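Local structure of paenibacillus xanthan lyase (Paenibacillus, 6F2P) at residues A[374-386]-A[484-496]. The protein cleaves the polysaccharide xanthan by lyase chemistry, as a calcium-binding member of polysaccharide lyase family 8. Residues are numbered along the deposited sequence; the frame is centred on the assembly and turned at random.
Sequences VQLRPGFGFGLSM and KSWFMFDDEIVAL. With CA (calcium ion), chain B.
The branched end of L384 rests on one face of the W486 indole, the two side chains crossing at a slant. Its CD1 sits over that face, 3.4 Å from the centroid of the W486 five-membered ring, a CH-pi contact. CD2 of L384 reaches the six-membered ring of W486 at CE3. M386 SD approaches that ring obliquely, a Met-aromatic contact 5.2 Å from its centroid. I493 packs next to this pair, against two rings. Its CD1 covers one face of the F382 ring, a CH-pi contact 4.2 Å from the centroid, and also touches F380 CE2 at 3.7 Å. F382 CG is anti to the backbone N (chi1 -174°), which carries the ring across to I493 and M488. M488 crosses F382 at about a right angle, and its SD meets CD2 of F382 at 3.9 Å. The F380 ring turns its edge to D491 CA, while R377 CB covers one of its faces.

Polar contacts gather at the hairpin ends. R377 is bent at chi2 and chi3 (-57° and -54°), which folds its guanidinium over D490 CA. R377 NE donates to D490 O at 2.9 Å, and a water links R377 NH2 to the same oxygen. A second water joins D490 O to P378 O. A leucine in place of R377 would probably cost D490 O its bond from NE, leaving that oxygen to the waters, and take away the group that holds the first water. D490, D491 and E492 bind calcium, E492 through both carboxylate oxygens; Q636 and E651 complete the site.

The contact lies within the super-sandwich domain of family 8. Hairpin 374-386 belongs to a four-strand sheet, and hairpin 484-496 to a larger antiparallel sheet facing it. Strands 380-385 and 484-488 run nearly antiparallel, their axes 10.3 Å apart. Strand 411-415 flanks F380, F382 and L384, and strand 466-474 borders R377, L384 and M386.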
ATOM      1  N   VAL A 374      -1.486   5.664   9.119  1.00 18.85           N
ATOM      2  CA  VAL A 374      -1.869   6.551  10.209  1.00 17.39           C
ATOM      3  C   VAL A 374      -2.687   5.811  11.260  1.00 19.63           C
ATOM      4  O   VAL A 374      -3.653   5.109  10.936  1.00 16.59           O
ATOM      5  CB  VAL A 374      -2.669   7.770   9.708  1.00 15.44           C
ATOM      6  CG1 VAL A 374      -3.134   8.615  10.875  1.00 15.76           C
ATOM      7  CG2 VAL A 374      -1.826   8.602   8.775  1.00 18.21           C
ATOM      8  N   GLN A 375      -2.276   5.963  12.516  1.00 17.01           N
ATOM      9  CA  GLN A 375      -3.037   5.451  13.639  1.00 16.21           C
ATOM     10  C   GLN A 375      -3.547   6.617  14.477  1.00 18.49           C
ATOM     11  O   GLN A 375      -2.767   7.406  15.011  1.00 21.04           O
ATOM     12  CB  GLN A 375      -2.189   4.506  14.490  1.00 12.79           C
ATOM     13  CG  GLN A 375      -2.852   4.078  15.786  1.00 14.61           C
ATOM     14  CD  GLN A 375      -4.084   3.214  15.569  1.00 20.74           C
ATOM     15  OE1 GLN A 375      -5.106   3.667  15.045  1.00 17.95           O
ATOM     16  NE2 GLN A 375      -3.991   1.952  15.977  1.00 25.97           N
ATOM     17  N   LEU A 376      -4.864   6.739  14.564  1.00 18.35           N
ATOM     18  CA  LEU A 376      -5.474   7.776  15.374  1.00 15.27           C
ATOM     19  C   LEU A 376      -6.259   7.122  16.514  1.00 21.62           C
ATOM     20  O   LEU A 376      -7.228   6.390  16.284  1.00 22.44           O
ATOM     21  CB  LEU A 376      -6.378   8.662  14.521  1.00 14.25           C
ATOM     22  CG  LEU A 376      -5.752   9.331  13.293  1.00 15.62           C
ATOM     23  CD1 LEU A 376      -6.829  10.007  12.458  1.00 16.04           C
ATOM     24  CD2 LEU A 376      -4.688  10.340  13.686  1.00 13.54           C
ATOM     25  N   ARG A 377      -5.810   7.379  17.738  1.00 21.38           N
ATOM     26  CA  ARG A 377      -6.410   6.835  18.940  1.00 17.54           C
ATOM     27  C   ARG A 377      -6.792   7.990  19.843  1.00 20.06           C
ATOM     28  O   ARG A 377      -6.349   9.116  19.632  1.00 24.30           O
ATOM     29  CB  ARG A 377      -5.408   5.939  19.665  1.00 17.78           C
ATOM     30  CG  ARG A 377      -4.957   4.745  18.855  1.00 20.17           C
ATOM     31  CD  ARG A 377      -6.128   3.904  18.435  1.00 15.90           C
ATOM     32  NE  ARG A 377      -6.948   3.525  19.577  1.00 21.72           N
ATOM     33  CZ  ARG A 377      -8.119   2.898  19.479  1.00 20.32           C
ATOM     34  NH1 ARG A 377      -8.603   2.588  18.286  1.00 15.47           N
ATOM     35  NH2 ARG A 377      -8.807   2.587  20.575  1.00 15.95           N
ATOM     36  N   PRO A 378      -7.636   7.724  20.849  1.00 25.55           N
ATOM     37  CA  PRO A 378      -7.885   8.795  21.816  1.00 23.95           C
ATOM     38  C   PRO A 378      -6.609   9.164  22.572  1.00 23.68           C
ATOM     39  O   PRO A 378      -6.041   8.326  23.267  1.00 24.14           O
ATOM     40  CB  PRO A 378      -8.928   8.185  22.756  1.00 18.13           C
ATOM     41  CG  PRO A 378      -8.857   6.699  22.524  1.00 19.30           C
ATOM     42  CD  PRO A 378      -8.476   6.538  21.093  1.00 18.31           C
ATOM     43  N   GLY A 379      -6.161  10.405  22.416  1.00 22.93           N
ATOM     44  CA  GLY A 379      -4.980  10.885  23.107  1.00 23.43           C
ATOM     45  C   GLY A 379      -3.739  11.061  22.238  1.00 26.22           C
ATOM     46  O   GLY A 379      -2.829  11.813  22.598  1.00 24.87           O
ATOM     47  N   PHE A 380      -3.678  10.373  21.102  1.00 18.07           N
ATOM     48  CA  PHE A 380      -2.515  10.514  20.235  1.00 20.27           C
ATOM     49  C   PHE A 380      -2.765  10.171  18.768  1.00 20.66           C
ATOM     50  O   PHE A 380      -3.741   9.515  18.420  1.00 17.98           O
ATOM     51  CB  PHE A 380      -1.337   9.697  20.771  1.00 16.12           C
ATOM     52  CG  PHE A 380      -1.582   8.211  20.789  1.00 21.62           C
ATOM     53  CD1 PHE A 380      -2.246   7.611  21.854  1.00 17.86           C
ATOM     54  CD2 PHE A 380      -1.134   7.410  19.751  1.00 18.03           C
ATOM     55  CE1 PHE A 380      -2.462   6.250  21.882  1.00 14.89           C
ATOM     56  CE2 PHE A 380      -1.345   6.042  19.772  1.00 22.40           C
ATOM     57  CZ  PHE A 380      -2.016   5.459  20.840  1.00 22.66           C
ATOM     58  N   GLY A 381      -1.869  10.647  17.914  1.00 18.39           N
ATOM     59  CA  GLY A 381      -1.876  10.296  16.512  1.00 15.94           C
ATOM     60  C   GLY A 381      -0.502   9.760  16.182  1.00 17.08           C
ATOM     61  O   GLY A 381       0.488  10.140  16.804  1.00 18.91           O
ATOM     62  N   PHE A 382      -0.436   8.864  15.210  1.00 15.73           N
ATOM     63  CA  PHE A 382       0.815   8.221  14.867  1.00 14.40           C
ATOM     64  C   PHE A 382       0.923   8.110  13.359  1.00 15.55           C
ATOM     65  O   PHE A 382       0.065   7.523  12.705  1.00 19.26           O
ATOM     66  CB  PHE A 382       0.862   6.834  15.496  1.00 16.22           C
ATOM     67  CG  PHE A 382       2.175   6.124  15.323  1.00 18.00           C
ATOM     68  CD1 PHE A 382       3.298   6.525  16.037  1.00 15.33           C
ATOM     69  CD2 PHE A 382       2.280   5.036  14.468  1.00 10.98           C
ATOM     70  CE1 PHE A 382       4.506   5.854  15.897  1.00 12.85           C
ATOM     71  CE2 PHE A 382       3.483   4.362  14.322  1.00 11.33           C
ATOM     72  CZ  PHE A 382       4.596   4.772  15.039  1.00 13.06           C
ATOM     73  N   GLY A 383       1.980   8.687  12.810  1.00 12.73           N
ATOM     74  CA  GLY A 383       2.212   8.637  11.383  1.00 13.51           C
ATOM     75  C   GLY A 383       3.374   7.721  11.090  1.00 14.91           C
ATOM     76  O   GLY A 383       4.340   7.671  11.857  1.00 16.59           O
ATOM     77  N   LEU A 384       3.290   6.990   9.985  1.00 12.48           N
ATOM     78  CA  LEU A 384       4.354   6.065   9.638  1.00 12.39           C
ATOM     79  C   LEU A 384       4.813   6.286   8.204  1.00 15.91           C
ATOM     80  O   LEU A 384       4.008   6.234   7.264  1.00 13.37           O
ATOM     81  CB  LEU A 384       3.883   4.632   9.846  1.00 12.61           C
ATOM     82  CG  LEU A 384       4.941   3.546   9.707  1.00 15.66           C
ATOM     83  CD1 LEU A 384       5.954   3.638  10.831  1.00 17.10           C
ATOM     84  CD2 LEU A 384       4.268   2.219   9.723  1.00 13.01           C
ATOM     85  N   SER A 385       6.112   6.535   8.045  1.00 14.71           N
ATOM     86  CA  SER A 385       6.667   6.909   6.747  1.00 14.14           C
ATOM     87  C   SER A 385       7.670   5.896   6.199  1.00 16.54           C
ATOM     88  O   SER A 385       8.767   5.726   6.736  1.00 16.24           O
ATOM     89  CB  SER A 385       7.319   8.286   6.827  1.00 11.40           C
ATOM     90  OG  SER A 385       7.925   8.616   5.591  1.00 13.56           O
ATOM     91  N   MET A 386       7.295   5.239   5.111  1.00 13.69           N
ATOM     92  CA  MET A 386       8.117   4.191   4.543  1.00 13.64           C
ATOM     93  C   MET A 386       8.448   4.490   3.087  1.00 15.60           C
ATOM     94  O   MET A 386       7.937   5.449   2.504  1.00 14.31           O
ATOM     95  CB  MET A 386       7.364   2.860   4.605  1.00 13.10           C
ATOM     96  CG  MET A 386       6.921   2.456   5.989  1.00 17.96           C
ATOM     97  SD  MET A 386       5.809   1.035   5.983  1.00 20.57           S
ATOM     98  CE  MET A 386       4.249   1.797   5.514  1.00 11.75           C
ATOM     99  N   LYS A 484      11.664  -3.962   9.725  1.00 14.92           N
ATOM    100  CA  LYS A 484      11.063  -3.135  10.757  1.00 14.81           C
ATOM    101  C   LYS A 484       9.550  -3.290  10.693  1.00 17.91           C
ATOM    102  O   LYS A 484       8.947  -3.180   9.616  1.00 14.05           O
ATOM    103  CB  LYS A 484      11.455  -1.671  10.542  1.00 12.08           C
ATOM    104  CG  LYS A 484      12.950  -1.457  10.409  1.00 13.26           C
ATOM    105  CD  LYS A 484      13.294  -0.097   9.791  1.00 13.91           C
ATOM    106  CE  LYS A 484      12.804   1.064  10.658  1.00 12.29           C
ATOM    107  NZ  LYS A 484      13.544   1.195  11.944  1.00  9.77           N
ATOM    108  N   SER A 485       8.939  -3.551  11.846  1.00 15.37           N
ATOM    109  CA  SER A 485       7.499  -3.749  11.905  1.00 15.64           C
ATOM    110  C   SER A 485       6.877  -2.867  12.974  1.00 13.34           C
ATOM    111  O   SER A 485       7.486  -2.593  14.003  1.00 13.65           O
ATOM    112  CB  SER A 485       7.167  -5.222  12.169  1.00 13.35           C
ATOM    113  OG  SER A 485       7.549  -6.039  11.074  1.00 11.76           O
ATOM    114  N   TRP A 486       5.659  -2.416  12.720  1.00 11.84           N
ATOM    115  CA  TRP A 486       4.952  -1.605  13.695  1.00 13.77           C
ATOM    116  C   TRP A 486       3.590  -2.236  14.000  1.00 16.60           C
ATOM    117  O   TRP A 486       2.922  -2.756  13.103  1.00 13.89           O
ATOM    118  CB  TRP A 486       4.816  -0.165  13.196  1.00 11.65           C
ATOM    119  CG  TRP A 486       6.140   0.519  12.953  1.00 13.43           C
ATOM    120  CD1 TRP A 486       6.850   1.286  13.842  1.00 12.52           C
ATOM    121  CD2 TRP A 486       6.909   0.499  11.742  1.00 12.86           C
ATOM    122  NE1 TRP A 486       8.012   1.739  13.255  1.00  9.29           N
ATOM    123  CE2 TRP A 486       8.069   1.275  11.967  1.00 12.93           C
ATOM    124  CE3 TRP A 486       6.728  -0.097  10.490  1.00 11.57           C
ATOM    125  CZ2 TRP A 486       9.045   1.470  10.981  1.00 12.51           C
ATOM    126  CZ3 TRP A 486       7.703   0.091   9.513  1.00 13.57           C
ATOM    127  CH2 TRP A 486       8.848   0.872   9.768  1.00 12.13           C
ATOM    128  N   PHE A 487       3.207  -2.228  15.275  1.00 14.53           N
ATOM    129  CA  PHE A 487       1.982  -2.892  15.711  1.00 16.83           C
ATOM    130  C   PHE A 487       1.198  -1.907  16.539  1.00 13.59           C
ATOM    131  O   PHE A 487       1.587  -1.562  17.652  1.00 16.01           O
ATOM    132  CB  PHE A 487       2.302  -4.157  16.511  1.00 14.96           C
ATOM    133  CG  PHE A 487       3.170  -5.134  15.761  1.00 14.07           C
ATOM    134  CD1 PHE A 487       4.541  -4.932  15.665  1.00  9.17           C
ATOM    135  CD2 PHE A 487       2.612  -6.247  15.140  1.00 13.31           C
ATOM    136  CE1 PHE A 487       5.341  -5.817  14.965  1.00 10.68           C
ATOM    137  CE2 PHE A 487       3.406  -7.145  14.438  1.00 10.55           C
ATOM    138  CZ  PHE A 487       4.775  -6.930  14.354  1.00 13.30           C
ATOM    139  N   MET A 488       0.096  -1.439  15.977  1.00 13.67           N
ATOM    140  CA  MET A 488      -0.585  -0.276  16.513  1.00 15.70           C
ATOM    141  C   MET A 488      -1.947  -0.659  17.070  1.00 17.84           C
ATOM    142  O   MET A 488      -2.845  -1.009  16.311  1.00 23.38           O
ATOM    143  CB  MET A 488      -0.701   0.767  15.402  1.00 13.99           C
ATOM    144  CG  MET A 488       0.664   1.271  14.940  1.00 13.19           C
ATOM    145  SD  MET A 488       0.814   1.710  13.197  1.00 14.71           S
ATOM    146  CE  MET A 488       0.994   0.107  12.423  1.00 14.41           C
ATOM    147  N   PHE A 489      -2.092  -0.606  18.393  1.00 16.80           N
ATOM    148  CA  PHE A 489      -3.305  -1.101  19.049  1.00 17.00           C
ATOM    149  C   PHE A 489      -4.149   0.016  19.645  1.00 19.68           C
ATOM    150  O   PHE A 489      -4.285   1.075  19.038  1.00 24.30           O
ATOM    151  CB  PHE A 489      -2.964  -2.165  20.097  1.00 15.17           C
ATOM    152  CG  PHE A 489      -2.245  -3.364  19.528  1.00 15.82           C
ATOM    153  CD1 PHE A 489      -2.881  -4.213  18.633  1.00 15.85           C
ATOM    154  CD2 PHE A 489      -0.933  -3.635  19.878  1.00 13.95           C
ATOM    155  CE1 PHE A 489      -2.222  -5.324  18.103  1.00 14.48           C
ATOM    156  CE2 PHE A 489      -0.266  -4.735  19.357  1.00 12.40           C
ATOM    157  CZ  PHE A 489      -0.912  -5.584  18.469  1.00 16.74           C
ATOM    158  N   ASP A 490      -4.733  -0.210  20.818  1.00 15.68           N
ATOM    159  CA  ASP A 490      -5.627   0.808  21.374  1.00 20.29           C
ATOM    160  C   ASP A 490      -4.895   1.972  22.049  1.00 16.42           C
ATOM    161  O   ASP A 490      -5.330   3.113  21.948  1.00 18.36           O
ATOM    162  CB  ASP A 490      -6.684   0.200  22.309  1.00 18.56           C
ATOM    163  CG  ASP A 490      -6.076  -0.635  23.406  1.00 17.22           C
ATOM    164  OD1 ASP A 490      -4.954  -1.125  23.203  1.00 20.98           O
ATOM    165  OD2 ASP A 490      -6.714  -0.810  24.468  1.00 22.92           O
ATOM    166  N   ASP A 491      -3.790   1.690  22.733  1.00 17.43           N
ATOM    167  CA  ASP A 491      -3.073   2.733  23.460  1.00 15.79           C
ATOM    168  C   ASP A 491      -1.577   2.465  23.490  1.00 15.18           C
ATOM    169  O   ASP A 491      -0.862   3.038  24.297  1.00 18.82           O
ATOM    170  CB  ASP A 491      -3.613   2.885  24.889  1.00 15.14           C
ATOM    171  CG  ASP A 491      -3.529   1.592  25.699  1.00 22.76           C
ATOM    172  OD1 ASP A 491      -3.102   0.551  25.153  1.00 21.56           O
ATOM    173  OD2 ASP A 491      -3.935   1.610  26.880  1.00 26.23           O
ATOM    174  N   GLU A 492      -1.109   1.583  22.616  1.00 15.11           N
ATOM    175  CA  GLU A 492       0.321   1.334  22.505  1.00 18.82           C
ATOM    176  C   GLU A 492       0.712   1.108  21.062  1.00 17.03           C
ATOM    177  O   GLU A 492      -0.114   0.701  20.242  1.00 18.06           O
ATOM    178  CB  GLU A 492       0.746   0.119  23.339  1.00 15.75           C
ATOM    179  CG  GLU A 492       0.141  -1.200  22.897  1.00 12.83           C
ATOM    180  CD  GLU A 492      -1.156  -1.520  23.625  1.00 21.60           C
ATOM    181  OE1 GLU A 492      -2.225  -1.149  23.103  1.00 21.24           O
ATOM    182  OE2 GLU A 492      -1.112  -2.138  24.719  1.00 20.84           O
ATOM    183  N   ILE A 493       1.977   1.387  20.762  1.00 13.26           N
ATOM    184  CA  ILE A 493       2.577   0.994  19.496  1.00 15.11           C
ATOM    185  C   ILE A 493       3.791   0.122  19.770  1.00 15.32           C
ATOM    186  O   ILE A 493       4.694   0.519  20.502  1.00 20.06           O
ATOM    187  CB  ILE A 493       3.035   2.202  18.671  1.00 15.05           C
ATOM    188  CG1 ILE A 493       1.841   3.083  18.312  1.00 15.33           C
ATOM    189  CG2 ILE A 493       3.746   1.735  17.415  1.00  8.45           C
ATOM    190  CD1 ILE A 493       1.885   4.436  18.956  1.00 17.37           C
ATOM    191  N   VAL A 494       3.811  -1.076  19.206  1.00 11.46           N
ATOM    192  CA  VAL A 494       4.982  -1.922  19.361  1.00 12.64           C
ATOM    193  C   VAL A 494       5.824  -1.819  18.100  1.00 15.08           C
ATOM    194  O   VAL A 494       5.304  -1.942  16.986  1.00 15.75           O
ATOM    195  CB  VAL A 494       4.608  -3.392  19.624  1.00 16.33           C
ATOM    196  CG1 VAL A 494       5.864  -4.239  19.787  1.00 10.36           C
ATOM    197  CG2 VAL A 494       3.712  -3.505  20.857  1.00 13.15           C
ATOM    198  N   ALA A 495       7.120  -1.582  18.280  1.00 13.24           N
ATOM    199  CA  ALA A 495       8.056  -1.506  17.166  1.00 12.96           C
ATOM    200  C   ALA A 495       9.080  -2.630  17.277  1.00 14.75           C
ATOM    201  O   ALA A 495       9.726  -2.788  18.318  1.00 14.94           O
ATOM    202  CB  ALA A 495       8.752  -0.145  17.143  1.00 10.71           C
ATOM    203  N   LEU A 496       9.215  -3.413  16.210  1.00 10.97           N
ATOM    204  CA  LEU A 496      10.151  -4.525  16.192  1.00 10.66           C
ATOM    205  C   LEU A 496      11.103  -4.421  15.020  1.00 15.01           C
ATOM    206  O   LEU A 496      10.722  -3.998  13.926  1.00 17.24           O
ATOM    207  CB  LEU A 496       9.410  -5.853  16.077  1.00 15.74           C
ATOM    208  CG  LEU A 496       8.413  -6.255  17.160  1.00 15.54           C
ATOM    209  CD1 LEU A 496       7.978  -7.689  16.913  1.00 12.25           C
ATOM    210  CD2 LEU A 496       9.015  -6.096  18.549  1.00 11.65           C
TER
HETATM  211 CA    CA B1101      -3.553  -1.808  25.143  1.00 20.09          CA
HETATM  212  O   HOH W   1      -8.197   3.353  23.430  1.00 18.11           O
HETATM  213  O   HOH W   2      -5.933   5.423  23.679  1.00 20.71           O